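PDB 7CHU: putative pectin lyase from Geobacillus virus E2, which serves as the tailspike of a deep-sea thermophilic bacteriophage and probably recognises, and perhaps cleaves, polysaccharide on the surface of its host. Local coordinates for residues L225-T228 and D229-D232; N325-F328 and I329-K332; N352-G355 and T356-L359. All coordinates share one frame; numbering follows the deposited sequence.

Contact 1: residues L225-T228 and D229-D232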
loop_
_atom_site.group_PDB
_atom_site.type_symbol
_atom_site.label_atom_id
_atom_site.label_comp_id
_atom_site.label_asym_id
_atom_site.label_seq_id
_atom_site.Cartn_x
_atom_site.Cartn_y
_atom_site.Cartn_z
ATOM N N LEU A 225 6.811 9.494 -7.254
ATOM C CA LEU A 225 7.037 10.880 -7.660
ATOM C C LEU A 225 7.662 11.679 -6.520
ATOM O O LEU A 225 7.246 11.569 -5.360
ATOM C CB LEU A 225 5.721 11.536 -8.094
ATOM C CG LEU A 225 5.686 13.072 -8.204
ATOM C CD1 LEU A 225 6.531 13.572 -9.376
ATOM C CD2 LEU A 225 4.268 13.614 -8.326
ATOM N N TYR A 226 8.668 12.483 -6.858
ATOM C CA TYR A 226 9.318 13.419 -5.940
ATOM C C TYR A 226 8.997 14.834 -6.432
ATOM O O TYR A 226 9.366 15.204 -7.550
ATOM C CB TYR A 226 10.818 13.160 -5.923
ATOM C CG TYR A 226 11.658 13.960 -4.967
ATOM C CD1 TYR A 226 11.239 14.204 -3.663
ATOM C CD2 TYR A 226 12.907 14.432 -5.360
ATOM C CE1 TYR A 226 12.044 14.915 -2.764
ATOM C CE2 TYR A 226 13.713 15.140 -4.482
ATOM C CZ TYR A 226 13.279 15.380 -3.181
ATOM O OH TYR A 226 14.084 16.093 -2.306
ATOM N N ASN A 227 8.323 15.626 -5.600
ATOM C CA ASN A 227 7.719 16.893 -6.031
ATOM C C ASN A 227 8.028 17.936 -4.960
ATOM O O ASN A 227 7.443 17.883 -3.871
ATOM C CB ASN A 227 6.214 16.696 -6.242
ATOM C CG ASN A 227 5.519 17.929 -6.814
ATOM O OD1 ASN A 227 5.504 18.981 -6.183
ATOM N ND2 ASN A 227 4.915 17.789 -7.995
ATOM N N THR A 228 8.988 18.833 -5.218
ATOM C CA THR A 228 9.376 19.836 -4.223
ATOM C C THR A 228 9.582 21.203 -4.868
ATOM O O THR A 228 9.882 21.306 -6.059
ATOM C CB THR A 228 10.680 19.477 -3.467
ATOM O OG1 THR A 228 11.822 19.920 -4.218
ATOM C CG2 THR A 228 10.793 17.980 -3.251
ATOM N N ASP A 229 9.420 22.262 -4.049
ATOM C CA ASP A 229 9.784 23.638 -4.414
ATOM C C ASP A 229 9.034 24.129 -5.653
ATOM O O ASP A 229 9.567 24.899 -6.449
ATOM C CB ASP A 229 11.300 23.775 -4.627
ATOM C CG ASP A 229 12.094 23.495 -3.360
ATOM O OD1 ASP A 229 12.250 24.430 -2.557
ATOM O OD2 ASP A 229 12.538 22.339 -3.160
ATOM N N ASN A 230 7.795 23.689 -5.832
ATOM C CA ASN A 230 7.004 24.035 -7.003
ATOM C C ASN A 230 5.911 25.031 -6.639
ATOM O O ASN A 230 5.522 25.148 -5.486
ATOM C CB ASN A 230 6.367 22.787 -7.611
ATOM C CG ASN A 230 7.401 21.832 -8.195
ATOM O OD1 ASN A 230 8.318 22.251 -8.910
ATOM N ND2 ASN A 230 7.252 20.542 -7.893
ATOM N N GLY A 231 5.390 25.720 -7.648
ATOM C CA GLY A 231 4.222 26.558 -7.451
ATOM C C GLY A 231 4.568 27.955 -6.982
ATOM O O GLY A 231 5.726 28.374 -6.927
ATOM N N ASP A 232 3.511 28.692 -6.635
ATOM C CA ASP A 232 3.595 30.091 -6.244
ATOM C C ASP A 232 2.219 30.498 -5.741
ATOM O O ASP A 232 1.304 30.720 -6.540
ATOM C CB ASP A 232 4.029 30.977 -7.426
ATOM C CG ASP A 232 4.125 32.482 -7.058
ATOM O OD1 ASP A 232 3.612 32.919 -6.022
ATOM O OD2 ASP A 232 4.708 33.255 -7.839
#
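Asn227 OD1 is gripped by two amide groups. From three residues on, Asn230 ND2 donates to it at 2.9 Å; from the next coil, just past strand 259-261, Asn263 ND2 donates as well. The bond from Asn230 is fairly straight. It does not use a lone pair of Asn227: the donor stands above the carbonyl plane, 67° out of it. Asn227 OD1 in turn lies almost exactly in the amide plane of Asn230, and the two amides are turned 81° against each other. The CG of Asn227 is anti to the backbone N (chi1 -175°), which carries its amide to the side where Asn230 arrives.

The chain here leaves strand 220-228, part of a right-handed parallel beta-helix of the pectate-lyase-like kind, and turns toward strand 240-243. Asn230 links successive coils: its ND2 also bonds Val204 O, and its OD1 accepts from Cys207 N. Its backbone N bonds Asn263 OD1. Asn227 ND2 is taken up by Gly239 O. Both side-chain amides are buried, and each of their N and O atoms has a partner.

A second bond joins adjacent residues. The side chains of Thr228 and Asp229 extend alongside each other, and Thr228 OG1 donates to Asp229 OD2 at 2.7 Å. The hydroxyl meets the carboxylate on its anti side, close to its plane. Arg205 NE also bonds Thr228 OG1.

Contact 2: residues N325-F328 and I329-K332; sequences NNDF and IKVK
Lys330 folds its chain back over the carboxylate of Asp327, three residues earlier. Its CG and CE each lie 3.8 Å from Asp327 OD2. The CG is anti to the backbone N (chi1 -167°), and bends at the third and fourth torsions bring the ammonium group round to the oxygen. Lys330 NZ and Asp327 OD2 form a salt bridge of 2.8 Å. The nitrogen comes to the anti side of the carboxylate, 31° out of its plane.

Asn326 offers NZ a second acceptor. Its side chain crosses that of Lys330 at about a right angle. Lys330 NZ reaches Asn326 OD1 at 3.0 Å, in the carbonyl plane and on a lone pair. The same oxygen takes a second bond, from the backbone: Asp327 N donates to Asn326 OD1 at 2.7 Å. That donor is tilted 30° from the carbonyl plane. One amide oxygen thus ties the lysine to the backbone just before the strand.

Asp327 is also held from the next coil. Its OD2 accepts from Asn352 ND2 and its OD1 from Tyr349 N. Asn326 ND2 bonds Asn303 OD1.

Phe328 turns its ring away from this polar group and meets His306 edge-to-face. Residues 325-328 form the corner between strands 320-324 and 329-331 of a parallel beta-helix. Strand 329-331 runs between the parallel strands 307-309 and 351-353, with Lys330 packing on Tyr308 and Val331 on Val351.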
loop_
_atom_site.group_PDB
_atom_site.type_symbol
_atom_site.label_atom_id
_atom_site.label_comp_id
_atom_site.label_asym_id
_atom_site.label_seq_id
_atom_site.Cartn_x
_atom_site.Cartn_y
_atom_site.Cartn_z
ATOM N N ASN A 325 0.664 25.658 7.375
ATOM C CA ASN A 325 0.069 26.913 7.810
ATOM C C ASN A 325 -1.357 27.063 7.272
ATOM O O ASN A 325 -1.682 28.053 6.618
ATOM C CB ASN A 325 0.950 28.073 7.338
ATOM C CG ASN A 325 0.497 29.414 7.873
ATOM O OD1 ASN A 325 -0.183 29.497 8.897
ATOM N ND2 ASN A 325 0.878 30.481 7.180
ATOM N N ASN A 326 -2.210 26.095 7.602
ATOM C CA ASN A 326 -3.572 25.984 7.070
ATOM C C ASN A 326 -4.159 24.661 7.554
ATOM O O ASN A 326 -3.622 24.055 8.479
ATOM C CB ASN A 326 -3.594 26.059 5.538
ATOM C CG ASN A 326 -4.924 26.565 4.997
ATOM O OD1 ASN A 326 -5.898 25.819 4.914
ATOM N ND2 ASN A 326 -4.966 27.843 4.634
ATOM N N ASP A 327 -5.281 24.231 6.985
ATOM C CA ASP A 327 -5.745 22.865 7.213
ATOM C C ASP A 327 -4.820 21.927 6.453
ATOM O O ASP A 327 -4.365 22.255 5.358
ATOM C CB ASP A 327 -7.184 22.669 6.735
ATOM C CG ASP A 327 -8.120 23.746 7.240
ATOM O OD1 ASP A 327 -8.163 23.977 8.468
ATOM O OD2 ASP A 327 -8.818 24.361 6.406
ATOM N N PHE A 328 -4.514 20.773 7.029
ATOM C CA PHE A 328 -3.744 19.796 6.293
ATOM C C PHE A 328 -4.525 19.273 5.072
ATOM O O PHE A 328 -3.969 19.146 3.980
ATOM C CB PHE A 328 -3.441 18.569 7.182
ATOM C CG PHE A 328 -2.206 18.700 8.041
ATOM C CD1 PHE A 328 -0.974 19.000 7.481
ATOM C CD2 PHE A 328 -2.276 18.492 9.415
ATOM C CE1 PHE A 328 0.157 19.110 8.272
ATOM C CE2 PHE A 328 -1.148 18.601 10.210
ATOM C CZ PHE A 328 0.070 18.912 9.637
ATOM N N ILE A 329 -5.815 18.971 5.265
ATOM C CA ILE A 329 -6.691 18.542 4.179
ATOM C C ILE A 329 -7.945 19.398 4.245
ATOM O O ILE A 329 -8.726 19.284 5.196
ATOM C CB ILE A 329 -7.074 17.055 4.255
ATOM C CG1 ILE A 329 -5.837 16.153 4.381
ATOM C CG2 ILE A 329 -7.888 16.649 2.998
ATOM C CD1 ILE A 329 -6.175 14.696 4.574
ATOM N N LYS A 330 -8.168 20.223 3.223
ATOM C CA LYS A 330 -9.360 21.065 3.135
ATOM C C LYS A 330 -10.308 20.421 2.131
ATOM O O LYS A 330 -10.013 20.375 0.932
ATOM C CB LYS A 330 -8.973 22.478 2.719
ATOM C CG LYS A 330 -10.031 23.520 2.873
ATOM C CD LYS A 330 -9.553 24.838 2.261
ATOM C CE LYS A 330 -9.829 26.040 3.147
ATOM N NZ LYS A 330 -8.853 26.162 4.295
ATOM N N VAL A 331 -11.420 19.877 2.622
ATOM C CA VAL A 331 -12.303 19.037 1.816
ATOM C C VAL A 331 -13.496 19.858 1.344
ATOM O O VAL A 331 -14.139 20.555 2.141
ATOM C CB VAL A 331 -12.791 17.810 2.609
ATOM C CG1 VAL A 331 -13.763 16.968 1.766
ATOM C CG2 VAL A 331 -11.603 16.965 3.113
ATOM N N LYS A 332 -13.817 19.732 0.053
ATOM C CA LYS A 332 -15.067 20.187 -0.520
ATOM C C LYS A 332 -15.506 19.033 -1.410
ATOM O O LYS A 332 -15.186 18.984 -2.604
ATOM C CB LYS A 332 -14.899 21.497 -1.302
ATOM C CG LYS A 332 -16.187 22.030 -1.989
ATOM C CD LYS A 332 -15.800 23.175 -2.948
ATOM C CE LYS A 332 -16.992 23.752 -3.690
ATOM N NZ LYS A 332 -17.561 22.807 -4.681
#

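Contact 3: residues N352-G355 and T356-L359; sequences NLTG and TSML
Two hydrogen bonds from Ser357 converge on the carbonyl oxygen of Thr354. The backbone one closes a type II' beta turn from Thr354 to Ser357: Ser357 N donates to Thr354 O at 3.1 Å, with an N-H...O angle of 159°. The side-chain bond is shorter. Ser357 OG donates to Thr354 O at 2.6 Å and lies in the carbonyl plane. With OG beside its own backbone N (chi1 -63°), the hydroxyl and the N-H of Ser357 can serve the same acceptor. Ser357 OG also accepts from Gly333 N, which joins the turn to the preceding coil.

In the parallel beta-helix this turn follows strand 351-353 and leads the chain toward strand 361-363. Gly355 occupies the first central position, with a positive phi of 61° as a type II' turn requires. Thr354 OG1 instead bonds Val331 O, on the preceding coil.

A water lies 2.8 Å from Gly355 O and 2.7 Å from Ser357 O, and can donate to either, though it has more acceptors nearby than protons. Ser357 O also accepts from Asn384 ND2, and Thr356 O from Asn382 ND2.

Apolar contact within the turn is slight. Leu353 CB lies 4.2 Å from Ser357 CB, while the leucine side chain also packs on Val331. Gly355 and Thr356, the two central residues, are exposed.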
loop_
_atom_site.group_PDB
_atom_site.type_symbol
_atom_site.label_atom_id
_atom_site.label_comp_id
_atom_site.label_asym_id
_atom_site.label_seq_id
_atom_site.Cartn_x
_atom_site.Cartn_y
_atom_site.Cartn_z
ATOM N N ASN A 352 -10.676 19.489 7.357
ATOM C CA ASN A 352 -11.710 20.518 7.383
ATOM C C ASN A 352 -12.755 20.117 6.348
ATOM O O ASN A 352 -12.528 20.262 5.147
ATOM C CB ASN A 352 -11.111 21.888 7.089
ATOM C CG ASN A 352 -12.103 23.031 7.326
ATOM O OD1 ASN A 352 -13.268 22.790 7.646
ATOM N ND2 ASN A 352 -11.634 24.272 7.163
ATOM N N LEU A 353 -13.878 19.578 6.811
ATOM C CA LEU A 353 -14.973 19.180 5.933
ATOM C C LEU A 353 -15.831 20.427 5.691
ATOM O O LEU A 353 -16.675 20.789 6.518
ATOM C CB LEU A 353 -15.750 18.023 6.554
ATOM C CG LEU A 353 -14.881 16.801 6.960
ATOM C CD1 LEU A 353 -15.648 15.749 7.721
ATOM C CD2 LEU A 353 -14.191 16.157 5.734
ATOM N N THR A 354 -15.591 21.111 4.564
ATOM C CA THR A 354 -16.234 22.397 4.312
ATOM C C THR A 354 -17.564 22.241 3.575
ATOM O O THR A 354 -17.814 21.250 2.878
ATOM C CB THR A 354 -15.324 23.337 3.506
ATOM O OG1 THR A 354 -15.253 22.905 2.151
ATOM C CG2 THR A 354 -13.924 23.386 4.084
ATOM N N GLY A 355 -18.408 23.279 3.705
ATOM C CA GLY A 355 -19.620 23.365 2.901
ATOM C C GLY A 355 -20.518 22.188 3.193
ATOM O O GLY A 355 -20.680 21.772 4.342
ATOM N N THR A 356 -21.074 21.600 2.142
ATOM C CA THR A 356 -21.985 20.465 2.271
ATOM C C THR A 356 -21.278 19.099 2.233
ATOM O O THR A 356 -21.959 18.088 2.033
ATOM C CB THR A 356 -23.019 20.478 1.144
ATOM O OG1 THR A 356 -22.323 20.267 -0.084
ATOM C CG2 THR A 356 -23.775 21.793 1.073
ATOM N N SER A 357 -19.948 19.058 2.374
ATOM C CA SER A 357 -19.183 17.802 2.367
ATOM C C SER A 357 -19.865 16.740 3.224
ATOM O O SER A 357 -20.159 16.977 4.394
ATOM C CB SER A 357 -17.767 18.060 2.897
ATOM O OG SER A 357 -17.064 18.957 2.041
ATOM N N MET A 358 -20.152 15.578 2.636
ATOM C CA MET A 358 -20.901 14.578 3.377
ATOM C C MET A 358 -20.344 13.177 3.165
ATOM O O MET A 358 -19.828 12.843 2.094
ATOM C CB MET A 358 -22.393 14.613 3.009
ATOM C CG MET A 358 -22.768 13.917 1.691
ATOM S SD MET A 358 -24.550 14.034 1.371
ATOM C CE MET A 358 -25.207 14.134 3.041
ATOM N N LEU A 359 -20.494 12.348 4.200
ATOM C CA LEU A 359 -20.109 10.930 4.194
ATOM C C LEU A 359 -18.616 10.728 3.929
ATOM O O LEU A 359 -18.186 9.665 3.479
ATOM C CB LEU A 359 -20.943 10.124 3.198
ATOM C CG LEU A 359 -22.267 9.497 3.662
ATOM C CD1 LEU A 359 -22.125 8.712 4.942
ATOM C CD2 LEU A 359 -23.372 10.544 3.806
HETATM O O HOH W 1 -21.043 19.267 5.495
#

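In the fold
All three contacts lie at ends of strands in the coils of one parallel beta-helix, and they follow one another along the chain. Contacts 2 and 3 are neighbours, with centres about 11 Å apart. Their strands, 329-331 and 351-353, pair in parallel. Val331 N lies 2.8 Å from Asn352 O, a probable backbone hydrogen bond. Contact 1 stands apart on an earlier coil. Its centre is about 18 Å from that of contact 2 and 27 Å from that of contact 3, and it touches neither. Contacts 1 and 3 also approach other subunits of the trimer, through Tyr226 and Leu359 respectively.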